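Local atomic coordinates of nisin biosynthesis protein nisC (Lactococcus lactis subsp. lactis, PDB entry 2G0D), a protein that cyclises the dehydrated precursor of the lantibiotic nisin, closing its thioether rings with the help of a bound zinc ion. Residues K241-L244 / Q249-W252; F237-F242 / P282-L287; Q14-T19 / Q57-N62. All blocks are in the same frame, centred on the assembly; numbering follows the deposited sequence.

Contact 1: K241-L244 / Q249-W252; sequences KFEL and QFLW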
loop_
_atom_site.group_PDB
_atom_site.type_symbol
_atom_site.label_atom_id
_atom_site.label_comp_id
_atom_site.label_asym_id
_atom_site.label_seq_id
_atom_site.Cartn_x
_atom_site.Cartn_y
_atom_site.Cartn_z
ATOM N N LYS A 241 -21.689 7.076 4.632
ATOM C CA LYS A 241 -22.396 7.741 5.732
ATOM C C LYS A 241 -21.609 8.931 6.270
ATOM O O LYS A 241 -22.179 9.995 6.511
ATOM C CB LYS A 241 -22.729 6.775 6.877
ATOM C CG LYS A 241 -24.005 7.152 7.671
ATOM C CD LYS A 241 -25.272 6.635 6.942
ATOM C CE LYS A 241 -26.545 6.783 7.769
ATOM N NZ LYS A 241 -27.044 8.204 7.829
ATOM N N PHE A 242 -20.304 8.750 6.451
ATOM C CA PHE A 242 -19.498 9.765 7.127
ATOM C C PHE A 242 -18.770 10.746 6.182
ATOM O O PHE A 242 -18.015 11.610 6.648
ATOM C CB PHE A 242 -18.573 9.121 8.166
ATOM C CG PHE A 242 -19.315 8.514 9.347
ATOM C CD1 PHE A 242 -19.523 7.140 9.428
ATOM C CD2 PHE A 242 -19.810 9.325 10.376
ATOM C CE1 PHE A 242 -20.212 6.581 10.527
ATOM C CE2 PHE A 242 -20.506 8.779 11.461
ATOM C CZ PHE A 242 -20.702 7.404 11.533
ATOM N N GLU A 243 -19.006 10.623 4.872
ATOM C CA GLU A 243 -18.479 11.584 3.890
ATOM C C GLU A 243 -18.878 13.011 4.271
ATOM O O GLU A 243 -20.035 13.259 4.652
ATOM C CB GLU A 243 -18.976 11.290 2.479
ATOM C CG GLU A 243 -18.411 12.256 1.454
ATOM C CD GLU A 243 -18.937 12.047 0.032
ATOM O OE1 GLU A 243 -19.743 11.121 -0.216
ATOM O OE2 GLU A 243 -18.530 12.833 -0.850
ATOM N N LEU A 244 -17.923 13.938 4.190
ATOM C CA LEU A 244 -18.225 15.349 4.475
ATOM C C LEU A 244 -19.071 15.962 3.357
ATOM O O LEU A 244 -19.197 15.408 2.256
ATOM C CB LEU A 244 -16.958 16.166 4.752
ATOM C CG LEU A 244 -16.097 15.668 5.918
ATOM C CD1 LEU A 244 -14.785 16.473 6.040
ATOM C CD2 LEU A 244 -16.893 15.688 7.224
ATOM N N GLN A 249 -17.549 18.184 0.025
ATOM C CA GLN A 249 -17.872 16.966 -0.717
ATOM C C GLN A 249 -16.573 16.262 -1.135
ATOM O O GLN A 249 -15.582 16.916 -1.477
ATOM C CB GLN A 249 -18.737 17.291 -1.933
ATOM C CG GLN A 249 -19.201 16.073 -2.702
ATOM C CD GLN A 249 -20.251 16.398 -3.752
ATOM O OE1 GLN A 249 -20.336 17.524 -4.248
ATOM N NE2 GLN A 249 -21.052 15.395 -4.106
ATOM N N PHE A 250 -16.592 14.937 -1.061
ATOM C CA PHE A 250 -15.466 14.055 -1.427
ATOM C C PHE A 250 -14.307 14.093 -0.429
ATOM O O PHE A 250 -13.181 13.719 -0.764
ATOM C CB PHE A 250 -14.965 14.304 -2.864
ATOM C CG PHE A 250 -16.053 14.328 -3.897
ATOM C CD1 PHE A 250 -16.864 13.225 -4.104
ATOM C CD2 PHE A 250 -16.269 15.465 -4.667
ATOM C CE1 PHE A 250 -17.880 13.260 -5.064
ATOM C CE2 PHE A 250 -17.289 15.497 -5.629
ATOM C CZ PHE A 250 -18.082 14.387 -5.821
ATOM N N LEU A 251 -14.598 14.529 0.791
ATOM C CA LEU A 251 -13.598 14.581 1.872
ATOM C C LEU A 251 -14.033 13.744 3.081
ATOM O O LEU A 251 -15.222 13.578 3.339
ATOM C CB LEU A 251 -13.278 16.022 2.291
ATOM C CG LEU A 251 -12.369 16.811 1.334
ATOM C CD1 LEU A 251 -12.416 18.285 1.620
ATOM C CD2 LEU A 251 -10.889 16.272 1.331
ATOM N N TRP A 252 -13.043 13.191 3.778
ATOM C CA TRP A 252 -13.262 12.373 4.948
ATOM C C TRP A 252 -12.192 12.729 5.960
ATOM O O TRP A 252 -11.016 12.945 5.595
ATOM C CB TRP A 252 -13.121 10.881 4.593
ATOM C CG TRP A 252 -14.296 10.276 3.867
ATOM C CD1 TRP A 252 -15.332 9.593 4.436
ATOM C CD2 TRP A 252 -14.534 10.250 2.445
ATOM N NE1 TRP A 252 -16.213 9.162 3.465
ATOM C CE2 TRP A 252 -15.751 9.543 2.238
ATOM C CE3 TRP A 252 -13.837 10.732 1.328
ATOM C CZ2 TRP A 252 -16.291 9.327 0.966
ATOM C CZ3 TRP A 252 -14.377 10.525 0.055
ATOM C CH2 TRP A 252 -15.607 9.837 -0.113
HETATM O O HOH W 1 -20.670 13.289 -2.390
#

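Contact 2: F237-F242 / P282-L287; sequences FIYEKF and PGISLL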
loop_
_atom_site.group_PDB
_atom_site.type_symbol
_atom_site.label_atom_id
_atom_site.label_comp_id
_atom_site.label_asym_id
_atom_site.label_seq_id
_atom_site.Cartn_x
_atom_site.Cartn_y
_atom_site.Cartn_z
ATOM N N PHE A 237 -20.526 1.403 2.970
ATOM C CA PHE A 237 -21.662 2.071 3.632
ATOM C C PHE A 237 -21.181 3.081 4.695
ATOM O O PHE A 237 -21.765 4.170 4.833
ATOM C CB PHE A 237 -22.601 1.016 4.247
ATOM C CG PHE A 237 -23.807 1.587 4.967
ATOM C CD1 PHE A 237 -25.055 1.604 4.355
ATOM C CD2 PHE A 237 -23.708 2.048 6.280
ATOM C CE1 PHE A 237 -26.198 2.098 5.035
ATOM C CE2 PHE A 237 -24.837 2.554 6.965
ATOM C CZ PHE A 237 -26.079 2.570 6.335
ATOM N N ILE A 238 -20.110 2.732 5.419
ATOM C CA ILE A 238 -19.537 3.634 6.430
ATOM C C ILE A 238 -18.852 4.841 5.773
ATOM O O ILE A 238 -18.946 5.955 6.280
ATOM C CB ILE A 238 -18.574 2.912 7.423
ATOM C CG1 ILE A 238 -19.345 1.907 8.291
ATOM C CG2 ILE A 238 -17.848 3.928 8.310
ATOM C CD1 ILE A 238 -18.461 0.944 9.057
ATOM N N TYR A 239 -18.172 4.624 4.648
ATOM C CA TYR A 239 -17.642 5.754 3.880
ATOM C C TYR A 239 -18.756 6.666 3.379
ATOM O O TYR A 239 -18.660 7.892 3.516
ATOM C CB TYR A 239 -16.673 5.300 2.772
ATOM C CG TYR A 239 -15.300 5.097 3.353
ATOM C CD1 TYR A 239 -14.388 6.161 3.450
ATOM C CD2 TYR A 239 -14.938 3.860 3.887
ATOM C CE1 TYR A 239 -13.135 5.984 4.051
ATOM C CE2 TYR A 239 -13.693 3.665 4.471
ATOM C CZ TYR A 239 -12.801 4.725 4.549
ATOM O OH TYR A 239 -11.590 4.496 5.129
ATOM N N GLU A 240 -19.821 6.072 2.845
ATOM C CA GLU A 240 -20.945 6.837 2.327
ATOM C C GLU A 240 -21.606 7.652 3.432
ATOM O O GLU A 240 -22.030 8.792 3.197
ATOM C CB GLU A 240 -21.995 5.918 1.653
ATOM C CG GLU A 240 -21.614 5.406 0.248
ATOM C CD GLU A 240 -21.493 6.535 -0.780
ATOM O OE1 GLU A 240 -22.482 6.822 -1.493
ATOM O OE2 GLU A 240 -20.400 7.145 -0.868
ATOM N N LYS A 241 -21.689 7.076 4.632
ATOM C CA LYS A 241 -22.396 7.741 5.732
ATOM C C LYS A 241 -21.609 8.931 6.270
ATOM O O LYS A 241 -22.179 9.995 6.511
ATOM C CB LYS A 241 -22.729 6.775 6.877
ATOM C CG LYS A 241 -24.005 7.152 7.671
ATOM C CD LYS A 241 -25.272 6.635 6.942
ATOM C CE LYS A 241 -26.545 6.783 7.769
ATOM N NZ LYS A 241 -27.044 8.204 7.829
ATOM N N PHE A 242 -20.304 8.750 6.451
ATOM C CA PHE A 242 -19.498 9.765 7.127
ATOM C C PHE A 242 -18.770 10.746 6.182
ATOM O O PHE A 242 -18.015 11.610 6.648
ATOM C CB PHE A 242 -18.573 9.121 8.166
ATOM C CG PHE A 242 -19.315 8.514 9.347
ATOM C CD1 PHE A 242 -19.523 7.140 9.428
ATOM C CD2 PHE A 242 -19.810 9.325 10.376
ATOM C CE1 PHE A 242 -20.212 6.581 10.527
ATOM C CE2 PHE A 242 -20.506 8.779 11.461
ATOM C CZ PHE A 242 -20.702 7.404 11.533
ATOM N N PRO A 282 -7.499 10.423 -2.289
ATOM C CA PRO A 282 -6.859 9.549 -3.303
ATOM C C PRO A 282 -6.857 8.075 -2.937
ATOM O O PRO A 282 -7.242 7.258 -3.759
ATOM C CB PRO A 282 -5.434 10.108 -3.413
ATOM C CG PRO A 282 -5.629 11.615 -3.008
ATOM C CD PRO A 282 -6.584 11.505 -1.852
ATOM N N GLY A 283 -6.474 7.741 -1.715
ATOM C CA GLY A 283 -6.508 6.335 -1.272
ATOM C C GLY A 283 -7.918 5.800 -1.108
ATOM O O GLY A 283 -8.206 4.667 -1.472
ATOM N N ILE A 284 -8.799 6.618 -0.538
ATOM C CA ILE A 284 -10.214 6.258 -0.380
ATOM C C ILE A 284 -10.867 5.969 -1.744
ATOM O O ILE A 284 -11.711 5.083 -1.837
ATOM C CB ILE A 284 -10.978 7.345 0.441
ATOM C CG1 ILE A 284 -10.541 7.306 1.916
ATOM C CG2 ILE A 284 -12.508 7.214 0.285
ATOM C CD1 ILE A 284 -10.766 8.613 2.657
ATOM N N SER A 285 -10.458 6.675 -2.805
ATOM C CA SER A 285 -11.036 6.433 -4.142
ATOM C C SER A 285 -10.793 5.004 -4.619
ATOM O O SER A 285 -11.573 4.479 -5.403
ATOM C CB SER A 285 -10.513 7.423 -5.189
ATOM O OG SER A 285 -9.150 7.178 -5.569
ATOM N N LEU A 286 -9.702 4.386 -4.161
ATOM C CA LEU A 286 -9.407 2.976 -4.492
ATOM C C LEU A 286 -10.472 2.023 -3.921
ATOM O O LEU A 286 -10.919 1.096 -4.593
ATOM C CB LEU A 286 -7.985 2.584 -4.023
ATOM C CG LEU A 286 -6.810 3.280 -4.749
ATOM C CD1 LEU A 286 -5.436 2.980 -4.092
ATOM C CD2 LEU A 286 -6.810 2.867 -6.179
ATOM N N LEU A 287 -10.892 2.259 -2.686
ATOM C CA LEU A 287 -12.005 1.491 -2.108
ATOM C C LEU A 287 -13.240 1.511 -3.023
ATOM O O LEU A 287 -13.833 0.475 -3.275
ATOM C CB LEU A 287 -12.384 2.028 -0.711
ATOM C CG LEU A 287 -13.650 1.406 -0.088
ATOM C CD1 LEU A 287 -13.453 -0.094 0.249
ATOM C CD2 LEU A 287 -14.072 2.175 1.158
#

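Contact 3: Q14-T19 / Q57-N62; sequences QWDERT and QKKIDN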
loop_
_atom_site.group_PDB
_atom_site.type_symbol
_atom_site.label_atom_id
_atom_site.label_comp_id
_atom_site.label_asym_id
_atom_site.label_seq_id
_atom_site.Cartn_x
_atom_site.Cartn_y
_atom_site.Cartn_z
ATOM N N GLN A 14 25.319 4.743 -3.038
ATOM C CA GLN A 14 24.934 4.830 -1.639
ATOM C C GLN A 14 24.745 3.431 -1.042
ATOM O O GLN A 14 25.219 3.136 0.073
ATOM C CB GLN A 14 23.657 5.673 -1.484
ATOM C CG GLN A 14 23.872 7.147 -1.863
ATOM C CD GLN A 14 22.638 8.017 -1.666
ATOM O OE1 GLN A 14 22.115 8.133 -0.550
ATOM N NE2 GLN A 14 22.176 8.650 -2.749
ATOM N N TRP A 15 24.098 2.556 -1.803
ATOM C CA TRP A 15 23.835 1.219 -1.308
ATOM C C TRP A 15 25.008 0.263 -1.422
ATOM O O TRP A 15 25.111 -0.661 -0.634
ATOM C CB TRP A 15 22.533 0.654 -1.903
ATOM C CG TRP A 15 21.362 1.279 -1.237
ATOM C CD1 TRP A 15 20.603 2.311 -1.706
ATOM C CD2 TRP A 15 20.853 0.958 0.063
ATOM N NE1 TRP A 15 19.634 2.636 -0.792
ATOM C CE2 TRP A 15 19.764 1.818 0.305
ATOM C CE3 TRP A 15 21.217 0.020 1.052
ATOM C CZ2 TRP A 15 19.015 1.769 1.501
ATOM C CZ3 TRP A 15 20.469 -0.032 2.232
ATOM C CH2 TRP A 15 19.380 0.836 2.442
ATOM N N ASP A 16 25.890 0.479 -2.390
ATOM C CA ASP A 16 27.148 -0.266 -2.435
ATOM C C ASP A 16 28.015 0.002 -1.190
ATOM O O ASP A 16 28.615 -0.919 -0.635
ATOM C CB ASP A 16 27.922 0.033 -3.724
ATOM C CG ASP A 16 27.325 -0.662 -4.936
ATOM O OD1 ASP A 16 26.337 -1.400 -4.774
ATOM O OD2 ASP A 16 27.841 -0.485 -6.057
ATOM N N GLU A 17 28.037 1.257 -0.743
ATOM C CA GLU A 17 28.767 1.659 0.457
ATOM C C GLU A 17 28.131 1.094 1.736
ATOM O O GLU A 17 28.834 0.525 2.590
ATOM C CB GLU A 17 28.877 3.187 0.516
ATOM C CG GLU A 17 29.779 3.743 1.633
ATOM C CD GLU A 17 31.177 3.104 1.688
ATOM O OE1 GLU A 17 31.653 2.556 0.670
ATOM O OE2 GLU A 17 31.800 3.152 2.765
ATOM N N ARG A 18 26.812 1.240 1.851
ATOM C CA ARG A 18 26.057 0.745 3.007
ATOM C C ARG A 18 26.182 -0.759 3.223
ATOM O O ARG A 18 26.299 -1.201 4.358
ATOM C CB ARG A 18 24.577 1.140 2.917
ATOM C CG ARG A 18 24.277 2.541 3.445
ATOM C CD ARG A 18 22.781 2.866 3.427
ATOM N NE ARG A 18 22.058 2.265 4.549
ATOM C CZ ARG A 18 20.871 2.677 5.001
ATOM N NH1 ARG A 18 20.245 3.714 4.435
ATOM N NH2 ARG A 18 20.308 2.053 6.033
ATOM N N THR A 19 26.143 -1.535 2.139
ATOM C CA THR A 19 26.278 -2.994 2.216
ATOM C C THR A 19 27.719 -3.465 2.513
ATOM O O THR A 19 27.928 -4.552 3.063
ATOM C CB THR A 19 25.764 -3.686 0.948
ATOM O OG1 THR A 19 26.370 -3.095 -0.208
ATOM C CG2 THR A 19 24.238 -3.569 0.857
ATOM N N GLN A 57 21.049 -5.763 -12.737
ATOM C CA GLN A 57 20.798 -7.137 -12.277
ATOM C C GLN A 57 21.916 -7.674 -11.353
ATOM O O GLN A 57 21.650 -8.444 -10.415
ATOM C CB GLN A 57 20.573 -8.080 -13.473
ATOM C CG GLN A 57 20.039 -9.478 -13.083
ATOM C CD GLN A 57 18.787 -9.413 -12.185
ATOM O OE1 GLN A 57 17.792 -8.769 -12.532
ATOM N NE2 GLN A 57 18.845 -10.081 -11.029
ATOM N N LYS A 58 23.154 -7.268 -11.619
ATOM C CA LYS A 58 24.285 -7.644 -10.771
ATOM C C LYS A 58 24.126 -7.048 -9.366
ATOM O O LYS A 58 24.289 -7.749 -8.366
ATOM C CB LYS A 58 25.604 -7.198 -11.427
ATOM C CG LYS A 58 26.874 -7.638 -10.728
ATOM C CD LYS A 58 27.261 -9.077 -11.117
ATOM C CE LYS A 58 27.112 -10.055 -9.962
ATOM N NZ LYS A 58 28.336 -9.981 -9.099
ATOM N N LYS A 59 23.800 -5.755 -9.304
ATOM C CA LYS A 59 23.505 -5.082 -8.042
ATOM C C LYS A 59 22.348 -5.739 -7.314
ATOM O O LYS A 59 22.411 -5.968 -6.111
ATOM C CB LYS A 59 23.224 -3.588 -8.258
ATOM C CG LYS A 59 24.313 -2.838 -9.016
ATOM C CD LYS A 59 25.662 -2.829 -8.291
ATOM C CE LYS A 59 26.732 -2.222 -9.184
ATOM N NZ LYS A 59 28.006 -1.977 -8.452
ATOM N N ILE A 60 21.285 -6.036 -8.045
ATOM C CA ILE A 60 20.128 -6.697 -7.462
ATOM C C ILE A 60 20.592 -7.976 -6.764
ATOM O O ILE A 60 20.319 -8.174 -5.566
ATOM C CB ILE A 60 19.024 -6.938 -8.527
ATOM C CG1 ILE A 60 18.328 -5.606 -8.854
ATOM C CG2 ILE A 60 17.970 -7.959 -8.038
ATOM C CD1 ILE A 60 17.783 -5.520 -10.265
ATOM N N ASP A 61 21.348 -8.801 -7.494
ATOM C CA ASP A 61 21.820 -10.073 -6.958
ATOM C C ASP A 61 22.770 -9.863 -5.783
ATOM O O ASP A 61 22.705 -10.596 -4.803
ATOM C CB ASP A 61 22.418 -10.947 -8.056
ATOM C CG ASP A 61 21.350 -11.500 -9.009
ATOM O OD1 ASP A 61 20.229 -11.804 -8.553
ATOM O OD2 ASP A 61 21.637 -11.642 -10.216
ATOM N N ASN A 62 23.605 -8.826 -5.865
ATOM C CA ASN A 62 24.414 -8.402 -4.735
ATOM C C ASN A 62 23.547 -8.113 -3.518
ATOM O O ASN A 62 23.810 -8.614 -2.422
ATOM C CB ASN A 62 25.234 -7.151 -5.092
ATOM C CG ASN A 62 26.414 -7.464 -5.986
ATOM O OD1 ASN A 62 26.779 -8.634 -6.156
ATOM N ND2 ASN A 62 27.019 -6.420 -6.574
HETATM O O HOH W 2 26.613 -4.014 -5.330
#

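Contact 1: K241-L244 / Q249-W252
Glu243 lays its aliphatic stem against the indole of Trp252 and sends its carboxylate on to the backbone of Phe250. Its CG sits over the face of the tryptophan's six-membered ring, displaced toward the rim, with 4.0 Å from Glu243 CG to the ring centroid, a CH-pi contact. Glu243 CA also lies over a face of the indole, 3.3 Å from Trp252 NE1. With CG opposite the backbone N (chi1 -179°) and the chain straight beyond it, the carboxylate stays beside the CZ2/CH2 end of the ring, 22° from its plane, with OE2 turned to Phe250. There Phe250 N donates to Glu243 OE2 at 2.9 Å, and OE2 receives this bent bond (143° at the hydrogen) on its anti lone pair. Glu243 OE2 also accepts from water 1, whose oxygen is 2.7 Å away and accepts from Gln249 NE2. One backbone bond, Leu244 N to Leu251 O at 2.9 Å, ties the two segments together, while Leu244 CD1 packs on Leu251 CB.

In the second shell, Lys303 of helix 298-314 forms a salt bridge with Glu243 OE1, which probably helps keep the acid ionised. Trp252 NE1 hydrogen-bonds to Tyr239 O and, with the Tyr239 ring packed edge-to-face on it, probably helps set the indole's turn. The whole is a chain reversal at the C-terminal end of helix 226-242, in the connecting loops of a lanthionine cyclase's alpha toroid.

Contact 2: F237-F242 / P282-L287
This is a buried helix-helix packing contact of the alpha toroid. One aromatic residue of helix 226-242, Tyr239, meets two aliphatic residues one turn apart on helix 281-294. The backbones stay well separated, 8.6 Å between the CA atoms of Tyr239 and Ile284 at their nearest, so the tyrosine ring bridges the gap. Its carbons are shared out. Ile284 lies near CD1 and CE1, with Ile284 CG1 3.6 Å from Tyr239 CE1 and the Ile284 CG2 branch 3.8 Å from Tyr239 CD1. Leu287 lies near CD2 and CE2, its CD2 methyl 3.3 Å from Tyr239 CD2, a tight carbon-carbon approach. In Leu287, chi1 (173°) sets CG opposite the backbone N and chi2 (67°) then brings CD2 to the ring. Both aliphatic chains come in at a slant to it.

The phenol oxygen goes past the aliphatic pair to hydrogen-bond with Met202 O. Within helix 281-294, Ser285 OG donates to Pro282 O at 2.6 Å, tilted 26° from the carbonyl plane, so the hydroxyl proton is spent on its own helix. Around the contact, helix 208-221 closes in through Leu208 on Tyr239 and Cys213 on Leu287. Ser285 turns to Ile307 and Leu308 of helix 298-314, and Pro282 to Leu330 and Ile333 of helix 327-341, so that helix 281-294 packs against helices 208-221, 298-314 and 327-341 as well as 226-242.

Contact 3: Q14-T19 / Q57-N62
Within segments 14-19 and 57-62, both helical throughout, the nearest CA atoms are those of Asp16 and Lys59, 8.2 Å apart. It is a helix-helix contact at the surface of the alpha toroid, between helix 3-20 and helix 53-74, where the two segments are linked by polar groups; only 85 Å² is buried between them. The direct link is a salt bridge, Lys59 NZ donating to Asp16 OD2 at 2.8 Å. Lys59 makes the reach by bending at chi2 (-62°) and then running straight to its tip, and its chain crosses the aspartate side chain at about a right angle.

The second carboxylate oxygen works through solvent. Water 2 donates to Asp16 OD1 over 2.7 Å and accepts from Asn62 ND2 over 2.7 Å, so residues one turn apart on helix 53-74 hold the two oxygens of a single carboxylate. Tyr63 OH also hydrogen-bonds to OD1, and with two partners there and the ammonium on OD2 the group's rotation is probably well fixed; the charge on Lys59 should favour its ionised form. Next to the aspartate in sequence, Trp15 packs on Leu37 and Ile40 of helix 37-45, and its NE1 bonds to Thr370 OG1. At the salt bridge itself, the ammonium of Lys59 arrives on the syn side of Asp16 OD2, 18° out of the carboxylate plane.

Contacts 1 and 2 are neighbours, their centres 8 Å apart, and both start from the end of helix 226-242, sharing Lys241 and Phe242. They touch through Trp252, which meets Tyr239 of contact 2 and whose CB packs on Ile284 CD1 at 3.8 Å, making one continuous packed region. Of the zinc ion held by Cys278, Cys324 and His325, the Ile284 side chain in contact 2 is about 13 Å away, too far to be a ligand. Contact 3 is across the toroid, on the opposite side of the chain's centre, about 41 Å from contact 2 and 45 Å from contact 1 between centres.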